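Putative hydrolase (Acinetobacter sp. NBRC 100985, PDB 4XUK) probably hydrolyses organophosphates and lactones at a two-zinc site of the metallo-beta-lactamase superfamily. Local coordinates at residues A[14-19]-A[269-274]; A[24-29]-A[232-237]; A[89-92]-A[97-100]. The protein carries 2 engineered substitutions. One frame throughout, in Å; residues are numbered along the deposited sequence.

Contact 1 (A[14-19]-A[269-274]); sequences VQITAL and PGIGHT. Engineered in segment 269-274: T274 (natural residue Ile).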
loop_
_atom_site.group_PDB
_atom_site.type_symbol
_atom_site.label_atom_id
_atom_site.label_comp_id
_atom_site.label_asym_id
_atom_site.label_seq_id
_atom_site.Cartn_x
_atom_site.Cartn_y
_atom_site.Cartn_z
ATOM N N VAL A 14 3.002 20.718 -3.610
ATOM C CA VAL A 14 4.204 20.025 -3.163
ATOM C C VAL A 14 4.149 18.554 -3.540
ATOM O O VAL A 14 3.115 17.905 -3.394
ATOM C CB VAL A 14 4.371 20.164 -1.641
ATOM C CG1 VAL A 14 5.638 19.448 -1.151
ATOM C CG2 VAL A 14 4.392 21.630 -1.262
ATOM N N GLN A 15 5.256 18.030 -4.047
ATOM C CA GLN A 15 5.334 16.605 -4.326
ATOM C C GLN A 15 6.281 15.978 -3.323
ATOM O O GLN A 15 7.415 16.441 -3.150
ATOM C CB GLN A 15 5.831 16.340 -5.750
ATOM C CG GLN A 15 5.964 14.858 -6.069
ATOM C CD GLN A 15 6.408 14.582 -7.501
ATOM O OE1 GLN A 15 7.500 14.964 -7.912
ATOM N NE2 GLN A 15 5.557 13.905 -8.262
ATOM N N ILE A 16 5.793 14.956 -2.634
ATOM C CA ILE A 16 6.622 14.181 -1.727
ATOM C C ILE A 16 6.854 12.811 -2.359
ATOM O O ILE A 16 5.909 12.140 -2.761
ATOM C CB ILE A 16 5.940 14.015 -0.359
ATOM C CG1 ILE A 16 5.747 15.391 0.283
ATOM C CG2 ILE A 16 6.769 13.100 0.539
ATOM C CD1 ILE A 16 4.798 15.415 1.470
ATOM N N THR A 17 8.115 12.408 -2.467
ATOM C CA THR A 17 8.433 11.106 -3.028
ATOM C C THR A 17 8.879 10.172 -1.916
ATOM O O THR A 17 9.901 10.420 -1.262
ATOM C CB THR A 17 9.559 11.205 -4.060
ATOM O OG1 THR A 17 9.261 12.252 -5.000
ATOM C CG2 THR A 17 9.714 9.888 -4.802
ATOM N N ALA A 18 8.123 9.098 -1.701
ATOM C CA ALA A 18 8.534 8.072 -0.744
ATOM C C ALA A 18 9.623 7.254 -1.408
ATOM O O ALA A 18 9.478 6.876 -2.577
ATOM C CB ALA A 18 7.359 7.181 -0.371
ATOM N N LEU A 19 10.704 6.995 -0.676
ATOM C CA LEU A 19 11.828 6.218 -1.197
ATOM C C LEU A 19 12.145 5.044 -0.280
ATOM O O LEU A 19 12.340 5.227 0.931
ATOM C CB LEU A 19 13.072 7.103 -1.309
ATOM C CG LEU A 19 12.958 8.315 -2.225
ATOM C CD1 LEU A 19 14.253 9.140 -2.197
ATOM C CD2 LEU A 19 12.620 7.861 -3.647
ATOM N N PRO A 269 4.710 2.875 0.995
ATOM C CA PRO A 269 5.438 4.157 1.022
ATOM C C PRO A 269 5.562 4.844 2.382
ATOM O O PRO A 269 6.316 5.825 2.473
ATOM C CB PRO A 269 4.622 5.037 0.066
ATOM C CG PRO A 269 3.268 4.433 0.052
ATOM C CD PRO A 269 3.487 2.961 0.184
ATOM N N GLY A 270 4.865 4.366 3.414
ATOM C CA GLY A 270 5.013 4.952 4.742
ATOM C C GLY A 270 4.260 6.261 4.925
ATOM O O GLY A 270 4.528 7.022 5.863
ATOM N N ILE A 271 3.306 6.515 4.034
ATOM C CA ILE A 271 2.520 7.741 4.066
ATOM C C ILE A 271 1.057 7.381 4.343
ATOM O O ILE A 271 0.493 6.461 3.734
ATOM C CB ILE A 271 2.652 8.511 2.723
ATOM C CG1 ILE A 271 4.121 8.838 2.421
ATOM C CG2 ILE A 271 1.820 9.789 2.734
ATOM C CD1 ILE A 271 4.329 9.536 1.049
ATOM N N GLY A 272 0.444 8.084 5.279
ATOM C CA GLY A 272 -0.912 7.751 5.686
ATOM C C GLY A 272 -1.401 8.669 6.789
ATOM O O GLY A 272 -0.890 9.775 6.961
ATOM N N HIS A 273 -2.394 8.205 7.539
ATOM C CA HIS A 273 -2.986 8.993 8.607
ATOM C C HIS A 273 -3.252 8.064 9.783
ATOM O O HIS A 273 -3.251 6.842 9.615
ATOM C CB HIS A 273 -4.306 9.580 8.130
ATOM C CG HIS A 273 -4.167 10.538 6.986
ATOM N ND1 HIS A 273 -4.071 10.123 5.673
ATOM C CD2 HIS A 273 -4.120 11.892 6.957
ATOM C CE1 HIS A 273 -3.974 11.182 4.884
ATOM N NE2 HIS A 273 -4.007 12.266 5.638
ATOM N N THR A 274 -3.464 8.621 10.974
ATOM C CA THR A 274 -3.837 7.770 12.103
ATOM C C THR A 274 -5.231 8.064 12.629
ATOM O O THR A 274 -5.619 9.225 12.832
ATOM C CB THR A 274 -2.783 7.752 13.255
ATOM O OG1 THR A 274 -3.415 7.998 14.519
ATOM C CG2 THR A 274 -1.732 8.774 13.033
#

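Contact 2 (A[24-29]-A[232-237]); sequences NFMSPN and TAIEYD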
loop_
_atom_site.group_PDB
_atom_site.type_symbol
_atom_site.label_atom_id
_atom_site.label_comp_id
_atom_site.label_asym_id
_atom_site.label_seq_id
_atom_site.Cartn_x
_atom_site.Cartn_y
_atom_site.Cartn_z
ATOM N N ASN A 24 13.603 -4.814 6.760
ATOM C CA ASN A 24 14.090 -5.699 7.786
ATOM C C ASN A 24 13.069 -6.669 8.320
ATOM O O ASN A 24 11.915 -6.441 8.203
ATOM C CB ASN A 24 14.661 -4.959 8.953
ATOM C CG ASN A 24 15.930 -4.245 8.624
ATOM O OD1 ASN A 24 16.631 -4.546 7.709
ATOM N ND2 ASN A 24 16.198 -3.274 9.387
ATOM N N PHE A 25 13.545 -7.728 8.961
ATOM C CA PHE A 25 12.652 -8.655 9.653
ATOM C C PHE A 25 13.136 -8.832 11.088
ATOM O O PHE A 25 13.992 -9.670 11.364
ATOM C CB PHE A 25 12.589 -9.996 8.915
ATOM C CG PHE A 25 11.980 -9.898 7.544
ATOM C CD1 PHE A 25 12.762 -9.565 6.450
ATOM C CD2 PHE A 25 10.625 -10.126 7.356
ATOM C CE1 PHE A 25 12.203 -9.456 5.191
ATOM C CE2 PHE A 25 10.061 -10.025 6.094
ATOM C CZ PHE A 25 10.857 -9.685 5.010
ATOM N N MET A 26 12.601 -8.026 11.998
ATOM C CA MET A 26 13.125 -7.987 13.360
ATOM C C MET A 26 12.455 -8.985 14.302
ATOM O O MET A 26 11.346 -9.460 14.048
ATOM C CB MET A 26 13.061 -6.564 13.925
ATOM C CG MET A 26 11.677 -5.972 14.025
ATOM S SD MET A 26 11.694 -4.221 14.526
ATOM C CE MET A 26 9.934 -3.870 14.405
ATOM N N SER A 27 13.146 -9.328 15.382
ATOM C CA SER A 27 12.590 -10.253 16.363
ATOM C C SER A 27 11.371 -9.648 17.049
ATOM O O SER A 27 11.398 -8.491 17.432
ATOM C CB SER A 27 13.644 -10.583 17.425
ATOM O OG SER A 27 13.100 -11.458 18.394
ATOM N N PRO A 28 10.298 -10.438 17.233
ATOM C CA PRO A 28 9.182 -9.947 18.056
ATOM C C PRO A 28 9.626 -9.650 19.489
ATOM O O PRO A 28 8.954 -8.888 20.194
ATOM C CB PRO A 28 8.191 -11.123 18.050
ATOM C CG PRO A 28 9.024 -12.336 17.717
ATOM C CD PRO A 28 10.079 -11.817 16.762
ATOM N N ASN A 29 10.745 -10.234 19.915
ATOM C CA ASN A 29 11.275 -9.959 21.249
ATOM C C ASN A 29 11.750 -8.517 21.439
ATOM O O ASN A 29 11.998 -8.092 22.563
ATOM C CB ASN A 29 12.425 -10.912 21.588
ATOM C CG ASN A 29 11.963 -12.347 21.752
ATOM O OD1 ASN A 29 12.456 -13.254 21.073
ATOM N ND2 ASN A 29 11.011 -12.562 22.652
ATOM N N THR A 232 3.671 0.359 23.958
ATOM C CA THR A 232 4.735 -0.627 23.780
ATOM C C THR A 232 6.038 -0.005 23.270
ATOM O O THR A 232 6.103 0.481 22.144
ATOM C CB THR A 232 4.300 -1.708 22.762
ATOM O OG1 THR A 232 3.023 -2.247 23.141
ATOM C CG2 THR A 232 5.334 -2.825 22.676
ATOM N N ALA A 233 7.087 -0.036 24.083
ATOM C CA ALA A 233 8.382 0.460 23.635
ATOM C C ALA A 233 9.096 -0.580 22.763
ATOM O O ALA A 233 8.651 -1.728 22.644
ATOM C CB ALA A 233 9.239 0.852 24.827
ATOM N N ILE A 234 10.202 -0.179 22.144
ATOM C CA ILE A 234 11.020 -1.130 21.402
ATOM C C ILE A 234 12.457 -1.014 21.891
ATOM O O ILE A 234 12.861 0.047 22.384
ATOM C CB ILE A 234 10.910 -0.907 19.869
ATOM C CG1 ILE A 234 11.512 -2.093 19.107
ATOM C CG2 ILE A 234 11.525 0.436 19.469
ATOM C CD1 ILE A 234 11.119 -2.139 17.644
ATOM N N GLU A 235 13.215 -2.102 21.778
ATOM C CA GLU A 235 14.588 -2.154 22.286
ATOM C C GLU A 235 15.528 -1.113 21.652
ATOM O O GLU A 235 16.554 -0.761 22.244
ATOM C CB GLU A 235 15.168 -3.561 22.099
ATOM C CG GLU A 235 16.135 -3.976 23.200
ATOM C CD GLU A 235 15.442 -4.129 24.546
ATOM O OE1 GLU A 235 15.499 -3.182 25.360
ATOM O OE2 GLU A 235 14.838 -5.198 24.795
ATOM N N TYR A 236 15.183 -0.633 20.457
ATOM C CA TYR A 236 15.969 0.394 19.780
ATOM C C TYR A 236 15.927 1.759 20.483
ATOM O O TYR A 236 16.807 2.604 20.255
ATOM C CB TYR A 236 15.500 0.569 18.319
ATOM C CG TYR A 236 15.569 -0.685 17.460
ATOM C CD1 TYR A 236 16.656 -1.544 17.526
ATOM C CD2 TYR A 236 14.541 -0.994 16.575
ATOM C CE1 TYR A 236 16.713 -2.682 16.741
ATOM C CE2 TYR A 236 14.593 -2.126 15.787
ATOM C CZ TYR A 236 15.684 -2.964 15.877
ATOM O OH TYR A 236 15.744 -4.092 15.092
ATOM N N ASP A 237 14.891 2.001 21.281
ATOM C CA ASP A 237 14.754 3.267 21.993
ATOM C C ASP A 237 15.890 3.417 23.009
ATOM O O ASP A 237 16.156 2.499 23.779
ATOM C CB ASP A 237 13.404 3.334 22.728
ATOM C CG ASP A 237 12.220 3.399 21.785
ATOM O OD1 ASP A 237 12.388 3.843 20.629
ATOM O OD2 ASP A 237 11.101 3.019 22.198
#

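Contact 3 (A[89-92]-A[97-100]); sequences SNLK and QPEQ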
loop_
_atom_site.group_PDB
_atom_site.type_symbol
_atom_site.label_atom_id
_atom_site.label_comp_id
_atom_site.label_asym_id
_atom_site.label_seq_id
_atom_site.Cartn_x
_atom_site.Cartn_y
_atom_site.Cartn_z
ATOM N N SER A 89 19.164 4.689 -5.316
ATOM C CA SER A 89 18.753 4.043 -6.553
ATOM C C SER A 89 17.305 4.367 -6.872
ATOM O O SER A 89 16.967 4.591 -8.023
ATOM C CB SER A 89 18.924 2.527 -6.463
ATOM O OG SER A 89 18.297 1.939 -7.582
ATOM N N ASN A 90 16.458 4.419 -5.845
ATOM C CA ASN A 90 15.049 4.756 -6.054
ATOM C C ASN A 90 14.816 6.250 -6.305
ATOM O O ASN A 90 13.875 6.623 -7.012
ATOM C CB ASN A 90 14.189 4.232 -4.889
ATOM C CG ASN A 90 13.997 2.715 -4.938
ATOM O OD1 ASN A 90 13.770 2.141 -6.009
ATOM N ND2 ASN A 90 14.099 2.058 -3.778
ATOM N N LEU A 91 15.668 7.101 -5.731
ATOM C CA LEU A 91 15.633 8.529 -6.048
ATOM C C LEU A 91 15.841 8.733 -7.548
ATOM O O LEU A 91 15.092 9.477 -8.207
ATOM C CB LEU A 91 16.706 9.269 -5.246
ATOM C CG LEU A 91 16.778 10.790 -5.321
ATOM C CD1 LEU A 91 17.289 11.341 -4.001
ATOM C CD2 LEU A 91 17.701 11.210 -6.456
ATOM N N LYS A 92 16.849 8.052 -8.089
ATOM C CA LYS A 92 17.146 8.130 -9.522
ATOM C C LYS A 92 16.046 7.481 -10.364
ATOM O O LYS A 92 15.689 7.974 -11.429
ATOM C CB LYS A 92 18.512 7.495 -9.812
ATOM C CG LYS A 92 19.683 8.266 -9.183
ATOM C CD LYS A 92 20.975 7.425 -9.150
ATOM C CE LYS A 92 22.119 8.220 -8.534
ATOM N NZ LYS A 92 23.403 7.454 -8.430
ATOM N N GLN A 97 17.505 13.755 -9.475
ATOM C CA GLN A 97 18.963 13.603 -9.484
ATOM C C GLN A 97 19.525 14.008 -8.138
ATOM O O GLN A 97 19.034 14.953 -7.520
ATOM C CB GLN A 97 19.594 14.512 -10.531
ATOM C CG GLN A 97 18.734 14.743 -11.750
ATOM C CD GLN A 97 19.130 13.847 -12.878
ATOM O OE1 GLN A 97 19.455 12.675 -12.668
ATOM N NE2 GLN A 97 19.122 14.387 -14.091
ATOM N N PRO A 98 20.574 13.310 -7.683
ATOM C CA PRO A 98 21.141 13.658 -6.375
ATOM C C PRO A 98 21.667 15.101 -6.314
ATOM O O PRO A 98 21.647 15.689 -5.235
ATOM C CB PRO A 98 22.280 12.640 -6.195
ATOM C CG PRO A 98 22.494 12.009 -7.552
ATOM C CD PRO A 98 21.188 12.101 -8.265
ATOM N N GLU A 99 22.118 15.659 -7.438
ATOM C CA GLU A 99 22.607 17.045 -7.452
ATOM C C GLU A 99 21.498 18.067 -7.190
ATOM O O GLU A 99 21.782 19.218 -6.856
ATOM C CB GLU A 99 23.292 17.368 -8.785
ATOM C CG GLU A 99 24.596 16.618 -9.023
ATOM C CD GLU A 99 24.387 15.254 -9.655
ATOM O OE1 GLU A 99 23.219 14.808 -9.774
ATOM O OE2 GLU A 99 25.398 14.628 -10.042
ATOM N N GLN A 100 20.242 17.650 -7.341
ATOM C CA GLN A 100 19.105 18.548 -7.134
ATOM C C GLN A 100 18.767 18.700 -5.653
ATOM O O GLN A 100 18.086 19.657 -5.259
ATOM C CB GLN A 100 17.862 18.030 -7.860
ATOM C CG GLN A 100 17.905 18.062 -9.375
ATOM C CD GLN A 100 16.633 17.468 -9.962
ATOM O OE1 GLN A 100 16.470 16.253 -10.023
ATOM N NE2 GLN A 100 15.720 18.323 -10.373
#

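Contact 1 (A[14-19]-A[269-274])
This is a small, buried, apolar contact between the two beta sheets of the chain. I16 and A18 of strand 14-26 meet P269 and I271, which lie where a loop runs into strand 271-275. A18 is the hub. Its methyl points at the other segment and touches two parts of P269. CB of A18 lies 3.3 Å from the carbonyl O of P269 and 3.5 Å from CB of P269. The backbones come close here, with the CA atoms of A18 and P269 5.3 Å apart. A cis peptide bond precedes P269 and turns the chain just ahead of the strand. The preceding residue, F268, also packs on A18.

I16 and A18 are two apart on the strand, and their side chains share one face. That face is the inside of the αβ/βα sandwich of the metallo-beta-lactamase fold.

I271 makes the second half of the contact with its tip alone. With CG1 beside the backbone N (chi1 -58°) and CD1 extended beyond it (chi2 177°), the terminal methyl lies against A18 and I16. CD1 of I271 is 4.1 Å from CB of A18. It also lies 4.3 Å from CG2 of I16. The same I271 side chain touches Y9 and F61, on the strands that flank 14-26. T17 and L19 point away from I271, and L19 packs on helix 87-93 on the outer side of the sheet. Further along strand 271-275, H273 stacks on Y47 of the second subunit, whose OH is hydrogen-bonded to the backbone O of T274, an engineered residue.

Contact 2 (A[24-29]-A[232-237])
M26, near the end of strand 14-26, meets I234 and Y236 of the loop between helices 225-228 and 240-257. The backbone of 24-29 leaves the strand after M26 and enters a short 3-10 segment at P28 and N29. An ST turn marks the change, with S27 OG accepting from N29 N at 3.1 Å. The other backbone has no regular helix or strand. It folds into a type I beta turn from I234 to D237, closed by D237 N to I234 O at 3.0 Å. OD2 of D237 also takes a weak bond from I234 N.

The side chains form a Met-aromatic contact with an aliphatic flank, beside the active site of the metallo-beta-lactamase fold. CG of M26 sits between the backbone N and the carbonyl carbon (chi1 61°), and the chain beyond is extended. This brings SD of M26 against both CD1 of I234 and CE2 of Y236, 3.8 Å from each. The M26 and I234 side chains approach end to end. CE of M26 lies almost as near to CD1 of I234, at 3.9 Å. The Y236 ring crosses the M26 side chain at a slant. Its centroid is 5.1 Å from SD, in a direction 73° off the ring normal.

The loop also borders the metal centre. The side chain of Y236 comes within about 6 Å of a zinc ion, and its ring meets that of H221. OD1 of D237 is hydrogen-bonded to ND1 of H197, a zinc ligand. D237 is thus a second-shell residue, placed to hold the orientation of this histidine. At the far end of the Y236 ring, OH lies 3.8 Å from CB of M26.

Contact 3 (A[89-92]-A[97-100])
L91 and K92, late in helix 87-93, pack against the start of the short 3-10 segment 98-100. The helix belongs to a beta-alpha-beta crossover between the parallel strands 69-72 and 103-105, and in this contact the loop that follows the helix packs back against it. N90 faces another way, and its side-chain amide is hydrogen-bonded to G5 N (through OD1) and L20 O (through ND2). L91 points at the loop. Its CG is anti to the backbone N (chi1 -175°), which carries CD2 to the peptide link between Q97 and P98. CD2 of L91 is 3.7 Å from C of Q97. It is 4.0 Å from CD of P98. F125 touches both L91 and P98.

K92 adds the solvent-side part. Its extended chain crosses the P98 ring at about a right angle, and CE of K92 lies 3.9 Å from CG of P98. Only the aliphatic part of K92 is used here.

The loop segment also holds its own shape. Q100 N bonds Q97 O at 3.0 Å. In return OE1 of Q100 accepts from Q97 N at 2.8 Å, with the donor in the carbonyl plane.

Contact 1 lies in the core, though P269 is partly exposed. Contact 2 is mostly buried, with Y236 exposed at its rim. Both use strand 14-26, but at its two ends, and their centres are 23 Å apart. Contact 1 joins the two sheets with mainly apolar packing inside the sandwich. Contact 2 adds sulfur and an aromatic ring, and it lies near the zinc site. Contact 3 is partly exposed and local, linking residues close in sequence rather than distant parts of the chain. Contacts 1 and 3 touch on the outer face of the sheet, where CD2 of L19 lies 3.8 Å from N of L91. Contacts 2 and 3 lie on opposite sides of the chain's centre.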